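Local atomic coordinates of NAD(P)H-flavin oxidoreductase (Staphylococcus epidermidis ATCC 12228, PDB entry 3GBH), a protein that binds flavin mononucleotide and probably uses NAD(P)H to reduce the flavin and pass electrons to an acceptor. Residues S17-K22 against A198-R203; V23-Y28 against I191-Q196; D36-K41 against M148-T153. All blocks are in the same frame, centred on the assembly; numbering follows the deposited sequence. Where two conformers were deposited one is given.

Contact 1 (S17-K22 against A198-R203). With FMN (flavin mononucleotide), chain H.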
loop_
_atom_site.group_PDB
_atom_site.type_symbol
_atom_site.label_atom_id
_atom_site.label_comp_id
_atom_site.label_asym_id
_atom_site.label_seq_id
_atom_site.Cartn_x
_atom_site.Cartn_y
_atom_site.Cartn_z
ATOM N N SER B 17 10.522 18.772 -1.807
ATOM C CA SER B 17 10.919 20.172 -1.986
ATOM C C SER B 17 12.396 20.430 -1.709
ATOM O O SER B 17 12.870 21.557 -1.900
ATOM C CB SER B 17 10.053 21.090 -1.121
ATOM O OG SER B 17 10.091 20.675 0.218
ATOM N N ARG B 18 13.136 19.411 -1.278
ATOM C CA ARG B 18 14.584 19.539 -1.068
ATOM C C ARG B 18 15.260 19.630 -2.449
ATOM O O ARG B 18 15.403 18.630 -3.150
ATOM C CB ARG B 18 15.123 18.332 -0.288
ATOM C CG ARG B 18 16.451 18.525 0.465
ATOM C CD ARG B 18 17.666 18.728 -0.452
ATOM N NE ARG B 18 17.726 17.713 -1.517
ATOM C CZ ARG B 18 18.265 17.933 -2.714
ATOM N NH1 ARG B 18 18.818 19.115 -2.981
ATOM N NH2 ARG B 18 18.205 17.007 -3.661
ATOM N N LYS B 19 15.661 20.839 -2.817
ATOM C CA LYS B 19 16.343 21.138 -4.072
ATOM C C LYS B 19 17.451 22.180 -3.812
ATOM O O LYS B 19 17.433 22.872 -2.779
ATOM C CB LYS B 19 15.334 21.683 -5.108
ATOM C CG LYS B 19 14.084 20.781 -5.320
ATOM C CD LYS B 19 13.115 21.403 -6.312
ATOM C CE LYS B 19 11.870 20.541 -6.471
ATOM N NZ LYS B 19 10.849 21.227 -7.267
ATOM N N SER B 20 18.421 22.268 -4.728
ATOM C CA SER B 20 19.545 23.197 -4.569
ATOM C C SER B 20 19.119 24.612 -4.936
ATOM O O SER B 20 18.990 24.961 -6.110
ATOM C CB SER B 20 20.740 22.786 -5.439
ATOM O OG SER B 20 21.379 21.634 -4.914
ATOM N N VAL B 21 18.945 25.435 -3.919
ATOM C CA VAL B 21 18.682 26.850 -4.089
ATOM C C VAL B 21 20.040 27.539 -4.049
ATOM O O VAL B 21 20.840 27.258 -3.166
ATOM C CB VAL B 21 17.763 27.348 -2.951
ATOM C CG1 VAL B 21 17.737 28.846 -2.876
ATOM C CG2 VAL B 21 16.369 26.765 -3.135
ATOM N N LYS B 22 20.295 28.411 -5.018
ATOM C CA LYS B 22 21.586 29.107 -5.144
ATOM C C LYS B 22 21.552 30.625 -4.885
ATOM O O LYS B 22 22.602 31.262 -4.815
ATOM C CB LYS B 22 22.169 28.790 -6.530
ATOM C CG LYS B 22 22.254 27.276 -6.734
ATOM C CD LYS B 22 23.100 26.851 -7.885
ATOM C CE LYS B 22 23.077 25.327 -7.983
ATOM N NZ LYS B 22 24.110 24.858 -8.942
ATOM N N ALA B 198 14.731 26.954 -6.932
ATOM C CA ALA B 198 15.659 26.011 -7.559
ATOM C C ALA B 198 15.192 25.578 -8.947
ATOM O O ALA B 198 13.986 25.539 -9.212
ATOM C CB ALA B 198 15.811 24.792 -6.685
ATOM N N HIS B 199 16.139 25.256 -9.828
ATOM C CA HIS B 199 15.815 24.492 -11.037
ATOM C C HIS B 199 15.483 23.035 -10.680
ATOM O O HIS B 199 16.190 22.404 -9.866
ATOM C CB HIS B 199 16.982 24.491 -12.017
ATOM C CG HIS B 199 17.268 25.831 -12.601
ATOM N ND1 HIS B 199 16.357 26.505 -13.389
ATOM C CD2 HIS B 199 18.356 26.632 -12.509
ATOM C CE1 HIS B 199 16.875 27.666 -13.756
ATOM N NE2 HIS B 199 18.087 27.768 -13.236
ATOM N N ASP B 200 14.420 22.507 -11.279
ATOM C CA ASP B 200 14.136 21.088 -11.198
ATOM C C ASP B 200 15.213 20.301 -11.954
ATOM O O ASP B 200 15.792 20.817 -12.902
ATOM C CB ASP B 200 12.780 20.775 -11.824
ATOM C CG ASP B 200 11.607 21.243 -10.956
ATOM O OD1 ASP B 200 11.790 21.460 -9.736
ATOM O OD2 ASP B 200 10.506 21.398 -11.518
ATOM N N SER B 201 15.457 19.063 -11.538
ATOM C CA SER B 201 16.521 18.245 -12.127
ATOM C C SER B 201 16.026 16.836 -12.337
ATOM O O SER B 201 14.996 16.460 -11.792
ATOM C CB SER B 201 17.749 18.259 -11.245
ATOM O OG SER B 201 17.430 17.902 -9.922
ATOM N N VAL B 202 16.717 16.072 -13.185
ATOM C CA VAL B 202 16.269 14.723 -13.514
ATOM C C VAL B 202 17.048 13.698 -12.715
ATOM O O VAL B 202 18.153 13.972 -12.197
ATOM C CB VAL B 202 16.411 14.354 -15.030
ATOM C CG1 VAL B 202 15.417 15.161 -15.876
ATOM C CG2 VAL B 202 17.885 14.468 -15.503
ATOM N N ARG B 203 16.453 12.511 -12.616
ATOM C CA ARG B 203 17.138 11.359 -12.032
ATOM C C ARG B 203 17.059 10.193 -13.017
ATOM O O ARG B 203 16.113 10.097 -13.805
ATOM C CB ARG B 203 16.544 10.987 -10.682
ATOM C CG ARG B 203 16.724 12.041 -9.610
ATOM C CD ARG B 203 18.192 12.247 -9.226
ATOM N NE ARG B 203 18.338 13.164 -8.113
ATOM C CZ ARG B 203 18.250 14.492 -8.223
ATOM N NH1 ARG B 203 18.028 15.074 -9.398
ATOM N NH2 ARG B 203 18.384 15.258 -7.158
HETATM N N1 FMN H . 26.110 23.063 -6.669
HETATM C C2 FMN H . 26.788 24.250 -6.905
HETATM O O2 FMN H . 26.206 25.244 -7.352
HETATM N N3 FMN H . 28.133 24.311 -6.657
HETATM C C4 FMN H . 28.823 23.206 -6.153
HETATM O O4 FMN H . 30.048 23.297 -5.944
HETATM C C4A FMN H . 28.146 22.017 -5.936
HETATM N N5 FMN H . 28.795 20.884 -5.475
HETATM C C5A FMN H . 28.070 19.834 -4.951
HETATM C C6 FMN H . 28.690 18.849 -4.162
HETATM C C7 FMN H . 27.961 17.804 -3.636
HETATM C C7M FMN H . 28.639 16.755 -2.798
HETATM C C8 FMN H . 26.592 17.715 -3.911
HETATM C C8M FMN H . 25.734 16.612 -3.370
HETATM C C9 FMN H . 25.982 18.681 -4.690
HETATM C C9A FMN H . 26.696 19.761 -5.217
HETATM N N10 FMN H . 26.081 20.756 -5.992
HETATM C C10 FMN H . 26.774 21.949 -6.207
HETATM C "C1'" FMN H . 24.585 20.742 -6.225
HETATM C "C2'" FMN H . 24.298 19.698 -7.304
HETATM O "O2'" FMN H . 24.612 20.202 -8.592
HETATM C "C3'" FMN H . 22.824 19.285 -7.223
HETATM O "O3'" FMN H . 22.602 18.631 -5.999
HETATM C "C4'" FMN H . 22.360 18.389 -8.371
HETATM O "O4'" FMN H . 22.435 19.121 -9.595
HETATM C "C5'" FMN H . 20.934 17.907 -8.118
HETATM O "O5'" FMN H . 20.048 19.018 -8.041
HETATM P P FMN H . 19.153 19.243 -6.738
HETATM O O1P FMN H . 18.285 20.454 -6.922
HETATM O O2P FMN H . 20.081 19.359 -5.564
HETATM O O3P FMN H . 18.276 18.036 -6.503
HETATM O O HOH W 1 18.845 24.967 -8.844
#
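V21 and A198 bring the two loops closest, their CA atoms 4.7 Å apart, and from there the chains diverge, with end-to-end directions 130° apart. Neither is helix or strand here, and no direct backbone hydrogen bond joins them; a water instead donates to S20 O and accepts from H199 N.

The CB of A198 points toward the first loop, 3.2 Å from S20 O, with K19 CB and V21 CG2 also against it. Farther along, the extended side chain of K19 reaches D200 in a salt bridge, NZ to OD1 2.7 Å, met on the syn side of the carboxylate; the two side chains cross obliquely.

Beyond this pair the loops meet through the phosphate of FMN. R18 has CG anti to its backbone N (chi1 -158°) and is bent at chi2 and chi3; its NH1 donates almost straight to O2P and its NH2 to O3P. R203 NH2 gives a second bond to O3P from the other loop, and the two guanidinium groups lie edge to edge, 3.9 Å apart from NH2 to NH2. The anionic phosphate probably offsets their repulsion. S20 adds its backbone N to O1P (2.9 Å, 174°) and OG to O2P, while K22 NZ reaches the other end of the cofactor, bonding O2 of the isoalloxazine ring at 2.7 Å. R203 is steadied within its own loop, NH1 donating to S201 OG and V202 O.

The second subunit closes the site, K44 O accepting from R18 NH2 and A45 O from R203 NH2. Within the chain, R18 packs against helix 132-156, and V21 pairs through its backbone with T161 of strand 160-164, which the side chains of S20 and K22 also touch.

Contact 2 (V23-Y28 against I191-Q196); sequences VFDENY and IGKKAQ
V23 and D25 are joined to A195 and K193 by two backbone hydrogen bonds, on either side of a single bridge between F24 and K194. A195 N donates to V23 O at 2.8 Å, and D25 N to K193 O at 2.7 Å. Q196 N adds a weak bond to V23 O, which thus takes two donors. Water extends this polar seam at both ends: one molecule joins D25 O to K193 N, another links Q196 O, and weakly V23 N.

The aromatic contacts are of two kinds. K193 runs across Y28 at about a right angle, its CD over one face of the ring, 4.3 Å from the centroid and displaced toward the rim, a CH-pi contact. F24 CD1 lies 3.6 Å from G192 CA, and K193 O lies at the edge of the F24 ring. Aliphatic packing is lighter: V23 CG1 meets A195 CB, and the extended Q196 side chain lies against V23 CG2.

Charge plays a lesser part. D25 OD2 and K193 NZ stay 4.5 Å apart, beyond a salt bridge, and the other carboxylate oxygen of D25, OD1, accepts from N27 N at 2.9 Å. The Y28 hydroxyl is held by Y159.

That D25-N27 bond forms an Asx turn, overlapping a type I beta turn from D25 to Y28. Together with the lone bridge, it marks a loop paired with the chain that runs on from strand 183-192, an inner strand of the antiparallel sheet of this nitroreductase-family fold.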
loop_
_atom_site.group_PDB
_atom_site.type_symbol
_atom_site.label_atom_id
_atom_site.label_comp_id
_atom_site.label_asym_id
_atom_site.label_seq_id
_atom_site.Cartn_x
_atom_site.Cartn_y
_atom_site.Cartn_z
ATOM N N VAL B 23 20.352 31.188 -4.737
ATOM C CA VAL B 23 20.173 32.602 -4.428
ATOM C C VAL B 23 19.230 32.700 -3.211
ATOM O O VAL B 23 18.071 32.286 -3.276
ATOM C CB VAL B 23 19.583 33.354 -5.628
ATOM C CG1 VAL B 23 19.510 34.843 -5.361
ATOM C CG2 VAL B 23 20.421 33.073 -6.883
ATOM N N PHE B 24 19.761 33.219 -2.111
ATOM C CA PHE B 24 19.040 33.373 -0.866
ATOM C C PHE B 24 18.775 34.849 -0.577
ATOM O O PHE B 24 19.355 35.742 -1.212
ATOM C CB PHE B 24 19.855 32.797 0.284
ATOM C CG PHE B 24 20.258 31.378 0.075
ATOM C CD1 PHE B 24 19.450 30.345 0.525
ATOM C CD2 PHE B 24 21.449 31.064 -0.579
ATOM C CE1 PHE B 24 19.819 29.022 0.328
ATOM C CE2 PHE B 24 21.825 29.720 -0.779
ATOM C CZ PHE B 24 21.011 28.713 -0.321
ATOM N N ASP B 25 17.869 35.083 0.368
ATOM C CA ASP B 25 17.567 36.406 0.845
ATOM C C ASP B 25 18.755 36.887 1.703
ATOM O O ASP B 25 19.039 36.390 2.803
ATOM C CB ASP B 25 16.231 36.403 1.597
ATOM C CG ASP B 25 15.826 37.784 2.115
ATOM O OD1 ASP B 25 16.647 38.728 2.076
ATOM O OD2 ASP B 25 14.684 37.910 2.590
ATOM N N GLU B 26 19.448 37.868 1.162
ATOM C CA GLU B 26 20.671 38.385 1.748
ATOM C C GLU B 26 20.430 39.096 3.075
ATOM O O GLU B 26 21.366 39.312 3.847
ATOM C CB GLU B 26 21.283 39.368 0.747
ATOM C CG GLU B 26 22.784 39.494 0.779
ATOM C CD GLU B 26 23.267 40.646 -0.089
ATOM O OE1 GLU B 26 22.564 40.976 -1.069
ATOM O OE2 GLU B 26 24.331 41.235 0.226
ATOM N N ASN B 27 19.182 39.482 3.330
ATOM C CA ASN B 27 18.827 40.233 4.534
ATOM C C ASN B 27 18.127 39.391 5.586
ATOM O O ASN B 27 17.732 39.899 6.626
ATOM C CB ASN B 27 17.929 41.382 4.149
ATOM C CG ASN B 27 18.615 42.354 3.224
ATOM O OD1 ASN B 27 18.173 42.555 2.092
ATOM N ND2 ASN B 27 19.715 42.950 3.687
ATOM N N TYR B 28 17.954 38.104 5.306
ATOM C CA TYR B 28 17.359 37.195 6.256
ATOM C C TYR B 28 18.471 36.449 6.975
ATOM O O TYR B 28 19.329 35.844 6.326
ATOM C CB TYR B 28 16.450 36.188 5.548
ATOM C CG TYR B 28 15.818 35.300 6.541
ATOM C CD1 TYR B 28 16.434 34.131 6.926
ATOM C CD2 TYR B 28 14.642 35.669 7.172
ATOM C CE1 TYR B 28 15.893 33.335 7.904
ATOM C CE2 TYR B 28 14.075 34.866 8.151
ATOM C CZ TYR B 28 14.716 33.698 8.516
ATOM O OH TYR B 28 14.209 32.862 9.486
ATOM N N ILE B 191 22.905 27.736 3.465
ATOM C CA ILE B 191 21.566 27.647 4.040
ATOM C C ILE B 191 20.999 29.057 4.192
ATOM O O ILE B 191 21.721 29.997 4.492
ATOM C CB ILE B 191 21.594 26.877 5.389
ATOM C CG1 ILE B 191 20.173 26.683 5.953
ATOM C CG2 ILE B 191 22.489 27.590 6.431
ATOM C CD1 ILE B 191 20.148 25.757 7.185
ATOM N N GLY B 192 19.713 29.195 3.920
ATOM C CA GLY B 192 19.048 30.468 4.065
ATOM C C GLY B 192 17.627 30.357 3.596
ATOM O O GLY B 192 17.128 29.246 3.336
ATOM N N LYS B 193 16.997 31.509 3.467
ATOM C CA LYS B 193 15.657 31.631 2.924
ATOM C C LYS B 193 15.782 31.886 1.435
ATOM O O LYS B 193 16.505 32.794 1.024
ATOM C CB LYS B 193 14.938 32.801 3.599
ATOM C CG LYS B 193 13.525 33.028 3.138
ATOM C CD LYS B 193 12.837 34.068 4.027
ATOM C CE LYS B 193 11.390 34.365 3.590
ATOM N NZ LYS B 193 11.333 34.926 2.211
ATOM N N LYS B 194 15.063 31.122 0.616
ATOM C CA LYS B 194 15.221 31.241 -0.847
ATOM C C LYS B 194 14.776 32.600 -1.373
ATOM O O LYS B 194 13.763 33.144 -0.909
ATOM C CB LYS B 194 14.506 30.102 -1.596
ATOM C CG LYS B 194 13.012 30.223 -1.754
ATOM C CD LYS B 194 12.472 29.012 -2.547
ATOM C CE LYS B 194 10.956 29.054 -2.757
ATOM N NZ LYS B 194 10.491 27.893 -3.577
ATOM N N ALA B 195 15.539 33.159 -2.318
ATOM C CA ALA B 195 15.120 34.372 -3.045
ATOM C C ALA B 195 14.760 34.026 -4.492
ATOM O O ALA B 195 14.082 34.789 -5.133
ATOM C CB ALA B 195 16.190 35.433 -3.019
ATOM N N GLN B 196 15.231 32.879 -4.988
ATOM C CA GLN B 196 14.797 32.331 -6.283
ATOM C C GLN B 196 14.556 30.837 -6.191
ATOM O O GLN B 196 15.302 30.145 -5.552
ATOM C CB GLN B 196 15.873 32.560 -7.339
ATOM C CG GLN B 196 15.898 33.949 -7.922
ATOM C CD GLN B 196 17.075 34.161 -8.889
ATOM O OE1 GLN B 196 17.602 35.276 -9.003
ATOM N NE2 GLN B 196 17.477 33.090 -9.594
HETATM O O HOH W 2 18.038 29.585 -6.644
HETATM O O HOH W 3 18.618 33.828 3.531
#

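Contact 3 (D36-K41 against M148-T153); sequences DEIITK and MQLMLT
I38 and K41 of helix 32-42 face T153 and L150 of helix 132-156, and the packing is densest around T153. With CG2 anti to its backbone N, T153 directs this methyl between the two, 3.8 Å from K41 CB and 4.1 Å from I38 CA. I38 CG2 in turn meets L150 CD2 at 4.1 Å, the two side chains crossing at about a right angle. The short helical segments approach to 8.8 Å between axes, at 139° between their N-to-C directions. The buried Q149 makes the one hydrogen bond between the segments: CG is anti to its backbone N (chi1 -171°), the chain runs extended, and NE2 donates to K41 O at 2.8 Å with the oxygen close to the amide plane.

The looser side is that of the partly exposed K41. Its CB is held against T153, but the end of its chain leads away from the opposite helix, NZ bonding to N16 of the second subunit.

The buried T153 hydroxyl is satisfied within its own helix, OG1 donating to Q149 O, which T153 N reaches from the opposite face of the carbonyl plane. The chemistry thus implies a mainly apolar helix pair: aliphatic carbons pack the middle, and a single amide supplies a directional link to a backbone carbonyl near the C-terminal end of helix 32-42.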
loop_
_atom_site.group_PDB
_atom_site.type_symbol
_atom_site.label_atom_id
_atom_site.label_comp_id
_atom_site.label_asym_id
_atom_site.label_seq_id
_atom_site.Cartn_x
_atom_site.Cartn_y
_atom_site.Cartn_z
ATOM N N ASP B 36 20.381 25.881 15.915
ATOM C CA ASP B 36 20.683 24.842 16.891
ATOM C C ASP B 36 19.667 23.680 16.873
ATOM O O ASP B 36 20.056 22.536 17.025
ATOM C CB ASP B 36 20.818 25.440 18.286
ATOM C CG ASP B 36 22.176 26.101 18.506
ATOM O OD1 ASP B 36 23.017 26.065 17.581
ATOM O OD2 ASP B 36 22.378 26.667 19.587
ATOM N N GLU B 37 18.379 23.981 16.683
ATOM C CA GLU B 37 17.360 22.938 16.504
ATOM C C GLU B 37 17.658 22.093 15.285
ATOM O O GLU B 37 17.647 20.859 15.343
ATOM C CB GLU B 37 15.959 23.536 16.335
ATOM C CG GLU B 37 15.352 24.087 17.569
ATOM C CD GLU B 37 13.968 24.742 17.300
ATOM O OE1 GLU B 37 13.363 24.416 16.247
ATOM O OE2 GLU B 37 13.494 25.563 18.125
ATOM N N ILE B 38 17.956 22.760 14.173
ATOM C CA ILE B 38 18.360 22.085 12.951
ATOM C C ILE B 38 19.567 21.173 13.155
ATOM O O ILE B 38 19.550 20.020 12.758
ATOM C CB ILE B 38 18.627 23.113 11.823
ATOM C CG1 ILE B 38 17.307 23.800 11.415
ATOM C CG2 ILE B 38 19.312 22.451 10.644
ATOM C CD1 ILE B 38 17.506 25.064 10.517
ATOM N N ILE B 39 20.618 21.672 13.784
ATOM C CA ILE B 39 21.818 20.846 14.004
ATOM C C ILE B 39 21.563 19.719 15.016
ATOM O O ILE B 39 22.044 18.597 14.857
ATOM C CB ILE B 39 23.005 21.724 14.426
ATOM C CG1 ILE B 39 23.400 22.638 13.249
ATOM C CG2 ILE B 39 24.222 20.854 14.855
ATOM C CD1 ILE B 39 24.325 23.796 13.667
ATOM N N THR B 40 20.807 20.003 16.063
ATOM C CA THR B 40 20.451 18.969 17.018
ATOM C C THR B 40 19.790 17.756 16.294
ATOM O O THR B 40 20.202 16.621 16.506
ATOM C CB THR B 40 19.537 19.533 18.114
ATOM O OG1 THR B 40 20.236 20.557 18.840
ATOM C CG2 THR B 40 19.072 18.431 19.107
ATOM N N LYS B 41 18.787 18.005 15.444
ATOM C CA LYS B 41 18.138 16.942 14.656
ATOM C C LYS B 41 19.042 16.250 13.681
ATOM O O LYS B 41 18.957 15.054 13.500
ATOM C CB LYS B 41 16.958 17.499 13.872
ATOM C CG LYS B 41 15.813 17.849 14.707
ATOM C CD LYS B 41 14.957 16.620 15.001
ATOM C CE LYS B 41 13.932 16.915 16.102
ATOM N NZ LYS B 41 13.836 15.747 17.028
HETATM N N MSE B 148 22.874 15.052 4.901
HETATM C CA MSE B 148 21.586 14.842 4.240
HETATM C C MSE B 148 20.465 15.144 5.225
HETATM O O MSE B 148 19.514 15.838 4.916
HETATM C CB MSE B 148 21.450 13.401 3.742
HETATM C CG MSE B 148 20.180 13.168 2.956
HETATM SE SE MSE B 148 20.273 13.951 1.163
HETATM C CE MSE B 148 18.983 15.413 1.382
ATOM N N GLN B 149 20.562 14.592 6.426
ATOM C CA GLN B 149 19.554 14.839 7.417
ATOM C C GLN B 149 19.488 16.340 7.779
ATOM O O GLN B 149 18.408 16.862 8.005
ATOM C CB GLN B 149 19.758 13.924 8.619
ATOM C CG GLN B 149 18.655 13.949 9.630
ATOM C CD GLN B 149 18.620 12.680 10.465
ATOM O OE1 GLN B 149 18.397 11.598 9.948
ATOM N NE2 GLN B 149 18.838 12.820 11.772
ATOM N N LEU B 150 20.621 17.044 7.782
ATOM C CA LEU B 150 20.608 18.508 8.009
ATOM C C LEU B 150 19.825 19.245 6.910
ATOM O O LEU B 150 19.014 20.125 7.195
ATOM C CB LEU B 150 22.040 19.038 8.072
ATOM C CG LEU B 150 22.227 20.423 8.677
ATOM C CD1 LEU B 150 23.649 20.516 9.249
ATOM C CD2 LEU B 150 21.900 21.520 7.665
HETATM N N MSE B 151 20.047 18.862 5.659
HETATM C CA MSE B 151 19.338 19.497 4.538
HETATM C C MSE B 151 17.832 19.254 4.569
HETATM O O MSE B 151 17.043 20.166 4.301
HETATM C CB MSE B 151 19.947 19.057 3.212
HETATM C CG MSE B 151 21.375 19.551 3.007
HETATM SE SE MSE B 151 21.952 19.254 1.161
HETATM C CE MSE B 151 22.701 17.455 1.411
ATOM N N LEU B 152 17.425 18.045 4.950
ATOM C CA LEU B 152 16.004 17.735 5.079
ATOM C C LEU B 152 15.372 18.521 6.225
ATOM O O LEU B 152 14.311 19.134 6.070
ATOM C CB LEU B 152 15.773 16.215 5.233
ATOM C CG LEU B 152 16.142 15.449 3.957
ATOM C CD1 LEU B 152 16.239 13.931 4.190
ATOM C CD2 LEU B 152 15.181 15.757 2.853
ATOM N N THR B 153 16.041 18.539 7.367
ATOM C CA THR B 153 15.531 19.274 8.540
ATOM C C THR B 153 15.458 20.760 8.262
ATOM O O THR B 153 14.492 21.422 8.631
ATOM C CB THR B 153 16.381 19.020 9.825
ATOM O OG1 THR B 153 16.460 17.612 10.043
ATOM C CG2 THR B 153 15.693 19.688 11.044
#

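From the N terminus, the chain leaves helix 11-17 and enters contact 1, whose partner 198-203 lies far along, beyond strand 183-192, so this contact closes the widest loop. The next residues, 23-28, meet 191-196 in contact 2, a slightly smaller loop within it, and helix 32-42 then pairs with helix 132-156 in contact 3, the innermost. The three are therefore nested, and none crosses another. V21 packs on K194, joining contact 1 to contact 2, while R18 touches M148 and L152 of contact 3. They tie the flavin-binding loop of contact 1 and the loop after it to the sheet, and helix 32-42 to the long helix; contacts 1 and 3 both touch the second subunit.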